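PDB 6V2T: dTDP-4-amino-4,6-dideoxyglucose formyltransferase from Shewanella sp. FDAARGOS_354, which probably transfers a formyl group from a folate cofactor to the sugar amino group of dTDP-4-amino-4,6-dideoxyglucose, probably for O-antigen synthesis. Local coordinates for residues 77-82 with 100-105. Numbering follows the deposited sequence.
With FOL (folic acid), chain H; 0FX (dTDP-4-amino-4,6-dideoxyglucose), chain G.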
ATOM      1  N   ILE B  77     -17.468  28.423  13.738  1.00 44.95           N
ATOM      2  CA  ILE B  77     -18.637  28.560  14.656  1.00 42.54           C
ATOM      3  C   ILE B  77     -18.511  27.468  15.714  1.00 38.18           C
ATOM      4  O   ILE B  77     -17.934  26.413  15.381  1.00 39.04           O
ATOM      5  CB  ILE B  77     -19.981  28.504  13.905  1.00 39.71           C
ATOM      6  CG1 ILE B  77     -21.092  29.209  14.687  1.00 42.29           C
ATOM      7  CG2 ILE B  77     -20.354  27.072  13.536  1.00 38.73           C
ATOM      8  CD1 ILE B  77     -22.265  29.645  13.829  1.00 43.79           C
ATOM      9  N   ASN B  78     -19.012  27.743  16.917  1.00 37.52           N
ATOM     10  CA  ASN B  78     -18.955  26.843  18.094  1.00 40.89           C
ATOM     11  C   ASN B  78     -20.367  26.507  18.572  1.00 42.89           C
ATOM     12  O   ASN B  78     -20.933  27.220  19.407  1.00 47.89           O
ATOM     13  CB  ASN B  78     -18.148  27.460  19.233  1.00 47.06           C
ATOM     14  CG  ASN B  78     -17.953  26.488  20.374  1.00 48.69           C
ATOM     15  OD1 ASN B  78     -18.458  25.366  20.352  1.00 43.64           O
ATOM     16  ND2 ASN B  78     -17.200  26.911  21.370  1.00 49.66           N
ATOM     17  N   VAL B  79     -20.861  25.364  18.140  1.00 39.38           N
ATOM     18  CA  VAL B  79     -22.238  24.876  18.391  1.00 44.94           C
ATOM     19  C   VAL B  79     -22.422  24.517  19.877  1.00 50.04           C
ATOM     20  O   VAL B  79     -23.580  24.275  20.288  1.00 48.36           O
ATOM     21  CB  VAL B  79     -22.463  23.699  17.425  1.00 46.47           C
ATOM     22  CG1 VAL B  79     -23.463  22.706  17.940  1.00 55.33           C
ATOM     23  CG2 VAL B  79     -22.822  24.216  16.038  1.00 42.01           C
ATOM     24  N   LYS B  80     -21.349  24.510  20.673  1.00 51.68           N
ATOM     25  CA  LYS B  80     -21.431  24.336  22.149  1.00 52.47           C
ATOM     26  C   LYS B  80     -21.346  25.697  22.857  1.00 49.74           C
ATOM     27  O   LYS B  80     -21.417  25.702  24.083  1.00 52.09           O
ATOM     28  CB  LYS B  80     -20.327  23.394  22.631  1.00 59.53           C
ATOM     29  CG  LYS B  80     -20.293  22.051  21.917  1.00 60.68           C
ATOM     30  CD  LYS B  80     -19.695  20.938  22.747  1.00 67.66           C
ATOM     31  CE  LYS B  80     -19.576  19.641  21.976  1.00 75.05           C
ATOM     32  NZ  LYS B  80     -18.438  18.823  22.458  1.00 79.01           N
ATOM     33  N   SER B  81     -21.206  26.807  22.124  1.00 48.80           N
ATOM     34  CA  SER B  81     -21.265  28.191  22.680  1.00 53.01           C
ATOM     35  C   SER B  81     -22.727  28.648  22.819  1.00 54.75           C
ATOM     36  O   SER B  81     -23.394  28.797  21.779  1.00 55.49           O
ATOM     37  CB  SER B  81     -20.488  29.165  21.832  1.00 51.32           C
ATOM     38  OG  SER B  81     -20.951  30.493  22.062  1.00 55.26           O
ATOM     39  N   GLU B  82     -23.197  28.888  24.048  1.00 56.38           N
ATOM     40  CA  GLU B  82     -24.515  29.515  24.357  1.00 61.26           C
ATOM     41  C   GLU B  82     -24.804  30.654  23.371  1.00 56.35           C
ATOM     42  O   GLU B  82     -25.933  30.717  22.833  1.00 51.33           O
ATOM     43  CB  GLU B  82     -24.512  30.093  25.774  1.00 68.54           C
ATOM     44  CG  GLU B  82     -25.879  30.093  26.431  1.00 76.59           C
ATOM     45  CD  GLU B  82     -26.230  28.798  27.145  1.00 87.32           C
ATOM     46  OE1 GLU B  82     -25.294  28.117  27.623  1.00 91.50           O
ATOM     47  OE2 GLU B  82     -27.439  28.469  27.225  1.00 89.14           O
ATOM     48  N   CYS B 100     -19.944  17.647   9.865  1.00 44.29           N
ATOM     49  CA  CYS B 100     -19.663  18.562  10.993  1.00 43.55           C
ATOM     50  C   CYS B 100     -19.004  17.773  12.125  1.00 45.96           C
ATOM     51  O   CYS B 100     -19.630  16.787  12.571  1.00 45.88           O
ATOM     52  CB  CYS B 100     -20.950  19.187  11.499  1.00 41.40           C
ATOM     53  SG  CYS B 100     -20.676  20.353  12.843  1.00 44.20           S
ATOM     54  N   LYS B 101     -17.813  18.201  12.567  1.00 41.14           N
ATOM     55  CA  LYS B 101     -17.033  17.551  13.670  1.00 44.20           C
ATOM     56  C   LYS B 101     -17.707  17.763  15.040  1.00 44.43           C
ATOM     57  O   LYS B 101     -17.295  17.075  15.982  1.00 48.02           O
ATOM     58  CB  LYS B 101     -15.591  18.079  13.723  1.00 46.25           C
ATOM     59  CG  LYS B 101     -14.684  17.666  12.572  1.00 47.87           C
ATOM     60  CD  LYS B 101     -13.388  18.468  12.488  1.00 52.53           C
ATOM     61  CE  LYS B 101     -12.432  17.943  11.431  1.00 54.17           C
ATOM     62  NZ  LYS B 101     -11.935  16.592  11.785  1.00 53.70           N
ATOM     63  N   GLN B 102     -18.686  18.664  15.190  1.00 39.41           N
ATOM     64  CA  GLN B 102     -19.284  18.948  16.532  1.00 40.40           C
ATOM     65  C   GLN B 102     -20.653  18.295  16.689  1.00 39.14           C
ATOM     66  O   GLN B 102     -21.465  18.369  15.768  1.00 32.64           O
ATOM     67  CB  GLN B 102     -19.487  20.439  16.773  1.00 46.19           C
ATOM     68  CG  GLN B 102     -18.201  21.247  16.817  1.00 52.61           C
ATOM     69  CD  GLN B 102     -18.504  22.691  17.147  1.00 52.45           C
ATOM     70  OE1 GLN B 102     -18.977  23.461  16.308  1.00 49.74           O
ATOM     71  NE2 GLN B 102     -18.262  23.054  18.396  1.00 60.96           N
ATOM     72  N   ILE B 103     -20.932  17.747  17.867  1.00 33.41           N
ATOM     73  CA  ILE B 103     -22.289  17.275  18.234  1.00 34.70           C
ATOM     74  C   ILE B 103     -23.164  18.504  18.496  1.00 35.38           C
ATOM     75  O   ILE B 103     -22.734  19.376  19.275  1.00 30.94           O
ATOM     76  CB  ILE B 103     -22.242  16.330  19.444  1.00 37.67           C
ATOM     77  CG1 ILE B 103     -21.397  15.089  19.141  1.00 40.97           C
ATOM     78  CG2 ILE B 103     -23.669  15.971  19.854  1.00 34.95           C
ATOM     79  CD1 ILE B 103     -20.753  14.443  20.360  1.00 45.95           C
ATOM     80  N   PHE B 104     -24.345  18.581  17.870  1.00 32.42           N
ATOM     81  CA  PHE B 104     -25.304  19.688  18.123  1.00 33.17           C
ATOM     82  C   PHE B 104     -25.955  19.459  19.477  1.00 31.69           C
ATOM     83  O   PHE B 104     -26.429  18.363  19.746  1.00 30.68           O
ATOM     84  CB  PHE B 104     -26.368  19.806  17.029  1.00 30.40           C
ATOM     85  CG  PHE B 104     -25.889  20.395  15.727  1.00 30.74           C
ATOM     86  CD1 PHE B 104     -24.557  20.337  15.353  1.00 34.35           C
ATOM     87  CD2 PHE B 104     -26.792  21.013  14.867  1.00 32.83           C
ATOM     88  CE1 PHE B 104     -24.138  20.863  14.141  1.00 33.13           C
ATOM     89  CE2 PHE B 104     -26.369  21.517  13.644  1.00 33.08           C
ATOM     90  CZ  PHE B 104     -25.048  21.445  13.291  1.00 30.90           C
ATOM     91  N   PRO B 105     -25.999  20.469  20.373  1.00 32.12           N
ATOM     92  CA  PRO B 105     -26.716  20.329  21.628  1.00 33.06           C
ATOM     93  C   PRO B 105     -28.233  20.285  21.411  1.00 36.43           C
ATOM     94  O   PRO B 105     -28.731  20.803  20.402  1.00 35.40           O
ATOM     95  CB  PRO B 105     -26.339  21.605  22.388  1.00 37.21           C
ATOM     96  CG  PRO B 105     -26.129  22.616  21.288  1.00 35.17           C
ATOM     97  CD  PRO B 105     -25.459  21.824  20.191  1.00 35.95           C
TER
HETATM   98  N1  FOL H 302     -25.356  16.356  16.282  1.00 29.35           N
HETATM   99  C2  FOL H 302     -26.477  15.772  16.733  1.00 27.92           C
HETATM  100  NA2 FOL H 302     -27.044  16.211  17.852  1.00 30.05           N
HETATM  101  N3  FOL H 302     -27.077  14.760  16.036  1.00 28.68           N
HETATM  102  C4  FOL H 302     -26.509  14.288  14.915  1.00 27.16           C
HETATM  103  O4  FOL H 302     -27.133  13.354  14.345  1.00 29.32           O
HETATM  104  C4A FOL H 302     -25.346  14.880  14.432  1.00 25.91           C
HETATM  105  N5  FOL H 302     -24.711  14.448  13.342  1.00 29.33           N
HETATM  106  C6  FOL H 302     -23.317  14.787  13.037  1.00 33.80           C
HETATM  107  C7  FOL H 302     -23.090  16.244  13.480  1.00 31.58           C
HETATM  108  N8  FOL H 302     -23.658  16.542  14.767  1.00 30.05           N
HETATM  109  C8A FOL H 302     -24.786  15.934  15.163  1.00 27.91           C
HETATM  110  C9  FOL H 302     -22.300  13.676  13.495  1.00 39.78           C
HETATM  111  N10 FOL H 302     -21.006  14.217  13.916  1.00 40.65           N
HETATM  112  C11 FOL H 302     -18.651  12.997  17.184  1.00 48.63           C
HETATM  113  C12 FOL H 302     -18.283  14.071  16.371  1.00 52.78           C
HETATM  114  C13 FOL H 302     -19.075  14.448  15.281  1.00 49.49           C
HETATM  115  C14 FOL H 302     -20.254  13.795  14.986  1.00 42.59           C
HETATM  116  C15 FOL H 302     -20.632  12.743  15.814  1.00 51.28           C
HETATM  117  C16 FOL H 302     -19.844  12.347  16.898  1.00 52.89           C
HETATM  118  C   FOL H 302     -17.812  12.606  18.378  1.00 46.04           C
HETATM  119  O   FOL H 302     -17.063  13.457  18.805  1.00 51.50           O
HETATM  120  N   FOL H 302     -17.921  11.435  19.011  1.00 39.73           N
HETATM  121  O4P 0FX G 301     -15.700  12.093   6.680  1.00 33.87           O
HETATM  122  P2  0FX G 301     -14.967  13.349   7.159  1.00 62.66           P
HETATM  123  O3P 0FX G 301     -15.503  14.603   6.543  1.00 58.71           O
HETATM  124  O1G 0FX G 301     -15.325  13.370   8.687  1.00 58.63           O
HETATM  125  C1G 0FX G 301     -15.926  14.547   9.224  1.00 61.00           C
HETATM  126  C2G 0FX G 301     -15.190  14.803  10.524  1.00 60.88           C
HETATM  127  O2G 0FX G 301     -13.778  15.033  10.361  1.00 53.31           O
HETATM  128  C3G 0FX G 301     -15.388  13.568  11.387  1.00 61.34           C
HETATM  129  O3G 0FX G 301     -14.787  13.856  12.658  1.00 54.85           O
HETATM  130  C4G 0FX G 301     -16.878  13.190  11.505  1.00 54.90           C
HETATM  131  N4A 0FX G 301     -16.986  11.859  12.109  1.00 57.78           N
HETATM  132  C5G 0FX G 301     -17.637  13.139  10.184  1.00 54.86           C
HETATM  133  C6G 0FX G 301     -19.153  12.987  10.427  1.00 52.99           C
HETATM  134  O5G 0FX G 301     -17.339  14.326   9.444  1.00 61.19           O
HETATM  135  OPP 0FX G 301     -13.315  13.619   6.878  1.00 38.73           O
HETATM  136  P   0FX G 301     -12.382  12.752   7.792  1.00 38.19           P
HETATM  137  O1P 0FX G 301     -12.452  12.921   9.237  1.00 34.96           O
HETATM  138  O2P 0FX G 301     -10.971  13.127   7.429  1.00 54.66           O
HETATM  139  O5  0FX G 301     -12.386  11.218   7.420  1.00 38.90           O
HETATM  140  C5  0FX G 301     -12.484  10.796   6.085  1.00 30.86           C
HETATM  141  C4  0FX G 301     -11.969   9.352   6.036  1.00 31.65           C
HETATM  142  O4  0FX G 301     -10.562   9.281   6.274  1.00 29.80           O
HETATM  143  C3  0FX G 301     -12.546   8.434   7.127  1.00 30.30           C
HETATM  144  O3  0FX G 301     -13.846   7.960   6.803  1.00 31.02           O
HETATM  145  C2  0FX G 301     -11.486   7.318   7.293  1.00 28.75           C
HETATM  146  C1  0FX G 301     -10.200   8.102   6.911  1.00 31.90           C
HETATM  147  N11 0FX G 301      -9.446   8.427   8.114  1.00 31.93           N
HETATM  148  C61 0FX G 301      -9.500   9.646   8.695  1.00 36.01           C
HETATM  149  C51 0FX G 301      -8.732   9.892   9.831  1.00 36.88           C
HETATM  150  C5A 0FX G 301      -8.789  11.257  10.507  1.00 38.83           C
HETATM  151  C21 0FX G 301      -8.663   7.459   8.607  1.00 31.10           C
HETATM  152  O21 0FX G 301      -8.644   6.250   7.992  1.00 32.29           O
HETATM  153  N31 0FX G 301      -7.912   7.652   9.719  1.00 32.12           N
HETATM  154  C41 0FX G 301      -7.932   8.861  10.339  1.00 36.60           C
HETATM  155  O41 0FX G 301      -7.208   9.017  11.487  1.00 34.61           O
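Q102 reaches from 100-105 to the turn at 77-82, and its terminal amide meets N78 and V79 with one atom each. Just before it, C100 O accepts from N10 of the folate, while C100 SG accepts the Q102 backbone N-H and lies in the plane of the F104 ring, at its edge. The long, bent K101 chain carries NZ to O2G of the sugar nucleotide (2.8 Å). The Q102 chain, extended beyond CG, is long enough to bring its amide across: NE2 donates to N78 OD1 at 3.0 Å. Its OE1 accepts from V79 N (3.2 Å), straight at the hydrogen but meeting the carbonyl from the side, tilted from its plane. N78 OD1 also takes K80 N (3.0 Å) in an Asx turn; the two donors reach it from opposite faces of the amide, which should limit its rotation. Asparagine suits because its short side chain, CG anti to the backbone N (chi1 -174°), sets OD1 within range of both. I103 turns its branched side chain against the folate. F104 offers CD1 obliquely to V79 CG1 (3.7 Å), a compact partner for the ring, while F104 O accepts from folate NA2 (2.9 Å). P105, lacking an N-H, fits the N-cap of helix 106-109. In this Rossmann-like formyltransferase sheet, the loop leaving parallel strand 94-98 lines the folate site, and the Asx turn leaving edge strand 75-77 backs it.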